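Local coordinates for elicitor protein Hrip2 (Magnaporthe oryzae, PDB 5FID) that acts as a protein elicitor from the rice blast fungus, probably setting off defence responses in the plant that perceives it, at residues Ser20-Gly25 with Ser47-Lys52; Gln13-Val18 with Thr33-Gln38. The protein carries 1 engineered substitution. One frame throughout, in Å; residues are numbered along the deposited sequence.

Contact 1: Ser20-Gly25 with Ser47-Lys52; sequences SFPYDG and SGSTVK
Lys52 lays its side chain across the ring of Phe21, the two side chains crossing at about a right angle. CG is anti to the carbonyl carbon (chi1 -60°) and the chain is extended beyond it, which carries CD, CE and NZ across the ring. All four carbons from CB to CE have Phe21 CE1 as their nearest ring atom, Lys52 CD coming within 3.4 Å of Phe21 CE1. Lys52 CE stands over the face, 4.0 Å from the centroid of the Phe21 ring in a CH-pi contact, and NZ, nearest to CZ, makes a cation-pi interaction at 4.3 Å from that centroid. Lysine suits this place, apolar along its length and charged at its tip. The in-plane edge of the Phe21 ring meets Thr50 O.

Beneath, the strands pair antiparallel: Phe21 N gives its hydrogen to Thr50 O at 2.8 Å, and Thr50 N returns one to Phe21 O at 3.1 Å. On the other face of the sheet, Ser49 OG donates to Ser20 OG, which is also tied to Glu42. From Pro22 to Gly25 the chain makes a type I turn. Gly48 O is gripped twice, by Tyr23 N at 3.0 Å and by Ser47 OG, the latter in the carbonyl plane on a lone pair. At Gly48 a CB would be jammed against Ser47 O and run into Tyr23 CD2. The Tyr23 ring packs over Ser49 C and Thr50 N, with Asn72 of the second subunit against Tyr23. Asp24 N bonds Ser47 OG at 3.3 Å; one water joins Asp24 OD2 to Ser47 N, and Asp24 OD1 is hydrogen-bonded to Ser26 OG.

The chemistry thus changes along the pair: the aromatic face would favour a charged ammonium, backbone bonds and a hydroxyl pair hold the middle, and hydroxyls and water tie the turn to the neighbouring loop.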
ATOM      1  N   SER A  20       6.195  18.856  -8.485  1.00 11.21           N
ATOM      2  CA  SER A  20       5.429  18.307  -7.367  1.00 12.04           C
ATOM      3  C   SER A  20       4.220  19.169  -7.032  1.00 12.64           C
ATOM      4  O   SER A  20       4.311  20.402  -6.978  1.00 11.83           O
ATOM      5  CB  SER A  20       6.319  18.164  -6.127  1.00 13.16           C
ATOM      6  OG  SER A  20       5.646  17.441  -5.100  1.00 13.60           O
ATOM      7  N   PHE A  21       3.090  18.504  -6.809  1.00 10.44           N
ATOM      8  CA  PHE A  21       1.819  19.168  -6.569  1.00 12.43           C
ATOM      9  C   PHE A  21       1.256  18.698  -5.239  1.00 10.90           C
ATOM     10  O   PHE A  21       0.577  17.668  -5.183  1.00 11.44           O
ATOM     11  CB  PHE A  21       0.847  18.815  -7.698  1.00 10.77           C
ATOM     12  CG  PHE A  21       1.287  19.316  -9.035  1.00 12.73           C
ATOM     13  CD1 PHE A  21       2.278  18.659  -9.746  1.00 11.14           C
ATOM     14  CD2 PHE A  21       0.733  20.464  -9.572  1.00 13.13           C
ATOM     15  CE1 PHE A  21       2.713  19.135 -10.963  1.00 12.35           C
ATOM     16  CE2 PHE A  21       1.155  20.936 -10.797  1.00 13.65           C
ATOM     17  CZ  PHE A  21       2.143  20.272 -11.495  1.00 14.18           C
ATOM     18  N   PRO A  22       1.540  19.454  -4.161  1.00 12.89           N
ATOM     19  CA  PRO A  22       1.176  19.082  -2.791  1.00 12.91           C
ATOM     20  C   PRO A  22      -0.314  18.783  -2.634  1.00 12.76           C
ATOM     21  O   PRO A  22      -1.147  19.515  -3.183  1.00 12.10           O
ATOM     22  CB  PRO A  22       1.546  20.325  -1.983  1.00 11.97           C
ATOM     23  CG  PRO A  22       2.646  20.969  -2.768  1.00 11.89           C
ATOM     24  CD  PRO A  22       2.283  20.728  -4.211  1.00 12.32           C
ATOM     25  N   TYR A  23      -0.642  17.723  -1.897  1.00 14.97           N
ATOM     26  CA  TYR A  23      -2.040  17.374  -1.668  1.00 15.71           C
ATOM     27  C   TYR A  23      -2.796  18.448  -0.896  1.00 14.51           C
ATOM     28  O   TYR A  23      -4.016  18.575  -1.044  1.00 13.77           O
ATOM     29  CB  TYR A  23      -2.157  16.032  -0.929  1.00 18.01           C
ATOM     30  CG  TYR A  23      -1.901  14.816  -1.792  1.00 19.37           C
ATOM     31  CD1 TYR A  23      -2.316  14.785  -3.111  1.00 23.04           C
ATOM     32  CD2 TYR A  23      -1.250  13.698  -1.285  1.00 22.93           C
ATOM     33  CE1 TYR A  23      -2.090  13.673  -3.911  1.00 24.61           C
ATOM     34  CE2 TYR A  23      -1.009  12.574  -2.084  1.00 21.98           C
ATOM     35  CZ  TYR A  23      -1.435  12.576  -3.396  1.00 24.04           C
ATOM     36  OH  TYR A  23      -1.223  11.478  -4.203  1.00 26.75           O
ATOM     37  N   ASP A  24      -2.097  19.218  -0.066  1.00 11.56           N
ATOM     38  CA  ASP A  24      -2.797  20.216   0.757  1.00 13.29           C
ATOM     39  C   ASP A  24      -3.006  21.550   0.042  1.00 12.81           C
ATOM     40  O   ASP A  24      -3.459  22.522   0.648  1.00 13.01           O
ATOM     41  CB  ASP A  24      -2.095  20.444   2.102  1.00 15.59           C
ATOM     42  CG  ASP A  24      -0.704  21.056   1.954  1.00 16.60           C
ATOM     43  OD1 ASP A  24      -0.291  21.406   0.826  1.00 15.61           O
ATOM     44  OD2 ASP A  24      -0.012  21.212   2.983  1.00 18.13           O
ATOM     45  N   GLY A  25      -2.653  21.597  -1.239  1.00 12.10           N
ATOM     46  CA  GLY A  25      -2.914  22.771  -2.054  1.00 13.09           C
ATOM     47  C   GLY A  25      -1.859  23.854  -1.992  1.00 12.30           C
ATOM     48  O   GLY A  25      -1.979  24.881  -2.667  1.00 11.19           O
ATOM     49  N   SER A  47       1.857  16.901   3.885  1.00 21.41           N
ATOM     50  CA  SER A  47       0.561  16.517   3.326  1.00 21.52           C
ATOM     51  C   SER A  47       0.634  15.430   2.260  1.00 20.88           C
ATOM     52  O   SER A  47      -0.396  14.909   1.839  1.00 18.59           O
ATOM     53  CB  SER A  47      -0.124  17.738   2.703  1.00 22.47           C
ATOM     54  OG  SER A  47       0.571  18.217   1.534  1.00 22.10           O
ATOM     55  N   GLY A  48       1.840  15.107   1.808  1.00 16.23           N
ATOM     56  CA  GLY A  48       1.981  14.208   0.675  1.00 14.67           C
ATOM     57  C   GLY A  48       1.918  15.003  -0.619  1.00 13.79           C
ATOM     58  O   GLY A  48       1.620  16.201  -0.609  1.00 11.44           O
ATOM     59  N   SER A  49       2.180  14.347  -1.744  1.00 13.56           N
ATOM     60  CA  SER A  49       2.222  15.072  -3.008  1.00 13.20           C
ATOM     61  C   SER A  49       2.058  14.158  -4.206  1.00 13.65           C
ATOM     62  O   SER A  49       2.253  12.946  -4.109  1.00 11.64           O
ATOM     63  CB  SER A  49       3.545  15.827  -3.128  1.00 11.74           C
ATOM     64  OG  SER A  49       3.443  16.878  -4.078  1.00 12.31           O
ATOM     65  N   THR A  50       1.696  14.765  -5.330  1.00 13.84           N
ATOM     66  CA  THR A  50       1.741  14.113  -6.626  1.00 14.02           C
ATOM     67  C   THR A  50       2.905  14.686  -7.427  1.00 13.20           C
ATOM     68  O   THR A  50       2.961  15.894  -7.686  1.00 14.10           O
ATOM     69  CB  THR A  50       0.436  14.349  -7.403  1.00 15.92           C
ATOM     70  OG1 THR A  50      -0.641  13.708  -6.708  1.00 19.20           O
ATOM     71  CG2 THR A  50       0.538  13.777  -8.809  1.00 16.69           C
ATOM     72  N   VAL A  51       3.842  13.832  -7.818  1.00 11.12           N
ATOM     73  CA  VAL A  51       4.977  14.297  -8.613  1.00 10.01           C
ATOM     74  C   VAL A  51       4.757  13.908 -10.073  1.00 10.58           C
ATOM     75  O   VAL A  51       4.822  12.725 -10.416  1.00 10.82           O
ATOM     76  CB  VAL A  51       6.303  13.698  -8.102  1.00 10.32           C
ATOM     77  CG1 VAL A  51       7.470  14.231  -8.907  1.00 10.09           C
ATOM     78  CG2 VAL A  51       6.510  14.048  -6.636  1.00 11.60           C
ATOM     79  N   LYS A  52       4.477  14.894 -10.929  1.00 11.07           N
ATOM     80  CA  LYS A  52       4.297  14.623 -12.361  1.00 10.62           C
ATOM     81  C   LYS A  52       5.646  14.517 -13.051  1.00 11.27           C
ATOM     82  O   LYS A  52       6.578  15.233 -12.695  1.00 11.48           O
ATOM     83  CB  LYS A  52       3.485  15.731 -13.033  1.00 11.97           C
ATOM     84  CG  LYS A  52       2.092  15.938 -12.482  1.00 12.94           C
ATOM     85  CD  LYS A  52       1.381  17.037 -13.267  1.00 14.74           C
ATOM     86  CE  LYS A  52      -0.042  17.278 -12.742  1.00 16.11           C
ATOM     87  NZ  LYS A  52      -0.691  18.394 -13.512  1.00 17.43           N
TER
HETATM   88  O   HOH W   1       2.363  19.695   2.958  1.00 23.06           O

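Contact 2: Gln13-Val18 with Thr33-Gln38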
ATOM      1  N   GLN A  13      17.490   8.903 -22.255  1.00 16.09           N
ATOM      2  CA  GLN A  13      18.262   9.707 -23.199  1.00 18.50           C
ATOM      3  C   GLN A  13      17.626  11.069 -23.402  1.00 18.19           C
ATOM      4  O   GLN A  13      18.235  11.973 -23.977  1.00 20.17           O
ATOM      5  CB  GLN A  13      18.337   8.997 -24.545  1.00 19.38           C
ATOM      6  CG  GLN A  13      18.927   7.619 -24.468  1.00 25.13           C
ATOM      7  CD  GLN A  13      20.377   7.594 -24.849  1.00 23.21           C
ATOM      8  OE1 GLN A  13      21.255   7.619 -23.974  1.00 23.18           O
ATOM      9  NE2 GLN A  13      20.653   7.543 -26.168  1.00 17.26           N
ATOM     10  N   ASP A  14      16.393  11.205 -22.933  1.00 17.78           N
ATOM     11  CA  ASP A  14      15.615  12.407 -23.167  1.00 17.35           C
ATOM     12  C   ASP A  14      15.676  13.355 -21.983  1.00 16.18           C
ATOM     13  O   ASP A  14      15.855  12.929 -20.844  1.00 15.30           O
ATOM     14  CB  ASP A  14      14.152  12.047 -23.448  1.00 18.75           C
ATOM     15  CG  ASP A  14      13.983  11.265 -24.734  1.00 23.26           C
ATOM     16  OD1 ASP A  14      14.756  11.510 -25.685  1.00 29.34           O
ATOM     17  OD2 ASP A  14      13.090  10.404 -24.793  1.00 31.18           O
ATOM     18  N   THR A  15      15.535  14.642 -22.269  1.00 10.36           N
ATOM     19  CA  THR A  15      15.280  15.630 -21.232  1.00 10.41           C
ATOM     20  C   THR A  15      13.882  15.329 -20.688  1.00 10.66           C
ATOM     21  O   THR A  15      12.949  15.065 -21.456  1.00 11.59           O
ATOM     22  CB  THR A  15      15.335  17.055 -21.815  1.00 12.25           C
ATOM     23  OG1 THR A  15      16.651  17.314 -22.331  1.00 10.66           O
ATOM     24  CG2 THR A  15      15.011  18.099 -20.761  1.00 12.00           C
ATOM     25  N   VAL A  16      13.724  15.346 -19.369  1.00 15.58           N
ATOM     26  CA  VAL A  16      12.397  15.176 -18.775  1.00 13.60           C
ATOM     27  C   VAL A  16      12.068  16.337 -17.847  1.00 14.53           C
ATOM     28  O   VAL A  16      12.959  17.080 -17.433  1.00 15.60           O
ATOM     29  CB  VAL A  16      12.275  13.846 -18.004  1.00 15.47           C
ATOM     30  CG1 VAL A  16      12.711  12.686 -18.871  1.00 15.30           C
ATOM     31  CG2 VAL A  16      13.099  13.892 -16.741  1.00 16.66           C
ATOM     32  N   TYR A  17      10.785  16.502 -17.536  1.00 11.28           N
ATOM     33  CA  TYR A  17      10.335  17.599 -16.688  1.00 11.89           C
ATOM     34  C   TYR A  17       9.584  17.029 -15.502  1.00 10.60           C
ATOM     35  O   TYR A  17       8.769  16.118 -15.658  1.00 10.69           O
ATOM     36  CB  TYR A  17       9.458  18.567 -17.490  1.00 11.53           C
ATOM     37  CG  TYR A  17      10.206  19.133 -18.668  1.00 12.35           C
ATOM     38  CD1 TYR A  17      10.888  20.333 -18.573  1.00 14.44           C
ATOM     39  CD2 TYR A  17      10.278  18.436 -19.864  1.00 14.07           C
ATOM     40  CE1 TYR A  17      11.606  20.842 -19.662  1.00 15.30           C
ATOM     41  CE2 TYR A  17      10.983  18.938 -20.949  1.00 16.15           C
ATOM     42  CZ  TYR A  17      11.642  20.133 -20.842  1.00 15.58           C
ATOM     43  OH  TYR A  17      12.348  20.612 -21.934  1.00 19.05           O
ATOM     44  N   VAL A  18       9.885  17.546 -14.315  1.00  9.59           N
ATOM     45  CA  VAL A  18       9.318  17.016 -13.085  1.00  9.94           C
ATOM     46  C   VAL A  18       8.768  18.166 -12.255  1.00 10.04           C
ATOM     47  O   VAL A  18       9.392  19.222 -12.177  1.00 11.31           O
ATOM     48  CB  VAL A  18      10.403  16.274 -12.267  1.00 10.09           C
ATOM     49  CG1 VAL A  18       9.822  15.722 -10.966  1.00 10.30           C
ATOM     50  CG2 VAL A  18      11.000  15.139 -13.082  1.00  9.67           C
ATOM     51  N   THR A  33      13.651  20.964 -14.803  1.00 10.95           N
ATOM     52  CA  THR A  33      14.141  20.360 -16.030  1.00 11.17           C
ATOM     53  C   THR A  33      15.294  19.427 -15.702  1.00 11.72           C
ATOM     54  O   THR A  33      16.302  19.851 -15.118  1.00 11.92           O
ATOM     55  CB  THR A  33      14.663  21.409 -17.019  1.00 12.68           C
ATOM     56  OG1 THR A  33      13.638  22.379 -17.295  1.00 13.44           O
ATOM     57  CG2 THR A  33      15.074  20.720 -18.310  1.00 11.16           C
ATOM     58  N   LEU A  34      15.158  18.158 -16.084  1.00 10.77           N
ATOM     59  CA  LEU A  34      16.220  17.185 -15.872  1.00 10.02           C
ATOM     60  C   LEU A  34      16.822  16.779 -17.209  1.00 11.59           C
ATOM     61  O   LEU A  34      16.178  16.075 -18.003  1.00 11.22           O
ATOM     62  CB  LEU A  34      15.687  15.924 -15.171  1.00 10.33           C
ATOM     63  CG  LEU A  34      15.082  16.021 -13.773  1.00  8.93           C
ATOM     64  CD1 LEU A  34      14.692  14.622 -13.279  1.00  8.25           C
ATOM     65  CD2 LEU A  34      16.089  16.656 -12.833  1.00  8.94           C
ATOM     66  N   GLN A  35      18.056  17.207 -17.463  1.00 13.95           N
ATOM     67  CA  GLN A  35      18.785  16.690 -18.610  1.00 14.16           C
ATOM     68  C   GLN A  35      18.940  15.202 -18.401  1.00 13.86           C
ATOM     69  O   GLN A  35      18.861  14.719 -17.266  1.00 13.13           O
ATOM     70  CB  GLN A  35      20.177  17.325 -18.721  1.00 15.33           C
ATOM     71  CG  GLN A  35      20.176  18.838 -18.686  1.00 17.63           C
ATOM     72  CD  GLN A  35      19.425  19.444 -19.850  1.00 19.78           C
ATOM     73  OE1 GLN A  35      19.727  19.162 -21.014  1.00 20.95           O
ATOM     74  NE2 GLN A  35      18.433  20.288 -19.545  1.00 19.41           N
ATOM     75  N   ALA A  36      19.145  14.473 -19.492  1.00 13.04           N
ATOM     76  CA  ALA A  36      19.528  13.072 -19.403  1.00 12.39           C
ATOM     77  C   ALA A  36      20.592  12.924 -18.315  1.00 12.61           C
ATOM     78  O   ALA A  36      21.625  13.574 -18.372  1.00 12.52           O
ATOM     79  CB  ALA A  36      20.079  12.606 -20.745  1.00 13.99           C
ATOM     80  N   GLY A  37      20.307  12.120 -17.294  1.00 11.96           N
ATOM     81  CA  GLY A  37      21.288  11.832 -16.256  1.00 12.21           C
ATOM     82  C   GLY A  37      21.062  12.575 -14.949  1.00 12.43           C
ATOM     83  O   GLY A  37      21.603  12.186 -13.914  1.00 13.16           O
ATOM     84  N   GLN A  38      20.274  13.647 -14.986  1.00 12.76           N
ATOM     85  CA  GLN A  38      20.052  14.452 -13.785  1.00 12.33           C
ATOM     86  C   GLN A  38      19.002  13.861 -12.851  1.00 12.54           C
ATOM     87  O   GLN A  38      18.214  12.992 -13.240  1.00 12.43           O
ATOM     88  CB  GLN A  38      19.672  15.891 -14.141  1.00 13.36           C
ATOM     89  CG  GLN A  38      20.823  16.747 -14.663  1.00 14.89           C
ATOM     90  CD  GLN A  38      20.435  18.209 -14.759  1.00 15.08           C
ATOM     91  OE1 GLN A  38      19.428  18.554 -15.384  1.00 15.35           O
ATOM     92  NE2 GLN A  38      21.219  19.078 -14.126  1.00 16.78           N
TER
HETATM   93  O   HOH W   2      18.844  15.780 -22.092  1.00 14.84           O
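Leu34 sends CG anti to its own carbonyl carbon (chi1 -62°), and an extended chi2 of -177° puts CD1 against Val18, while Val16 turns CG2 into the space between its backbone N and carbonyl carbon. Val16 CG2 thereby rests on Leu34 CB at 3.6 Å, and Val18 CG2 touches Leu34 CD1 at 3.7 Å. Branched aliphatic residues suit this buried face, valine fitting an extended strand and leucine reaching across to two partners.

The backbones form an antiparallel hydrogen-bonded pair: Val16 N to Leu34 O is 2.9 Å, and Leu34 N to Val16 O is 2.8 Å. On the opposite face Thr33 lies side by side with Tyr17, its OG1 3.5 Å from Tyr17 CE1, and its methyl CG2 meets Thr15 CG2. Beyond the paired residues a water links Thr15 OG1 to Ala36 N. The chain then reverses in a type II turn from Gln35 to Gln38, with Gly37 at the position whose positive phi suits glycine; Gln38 N closes the turn onto Gln35 O, and Gln38 OE1 accepts the hydrogen of Gln35 N as a second tie.

The pair is part of a beta hairpin in which strand 32-34 is the outermost strand of its sheet, next to strand 16-22. Strand 49-54 flanks 16-22 on its far side, and Phe40 of strand 39-43, from the other sheet, packs on Val18 and Leu34.

In the fold
Both contacts use strand 16-22 of the six-stranded antiparallel sheet, on its two sides: 49-54 in contact 1, the outermost strand 32-34 in contact 2. Their centres lie about 20 Å apart, yet they touch where Val51 CG1 meets Val18 CG1 at 3.5 Å. Each is partly buried. Contact 1 combines buried strand residues with a more open lysine and turn, and owes much to polar and aromatic chemistry; it also borders the second subunit. Contact 2, farther from the chain's centre, sets an aliphatic cluster facing the other sheet against an exposed turn of glutamines, alanine and glycine.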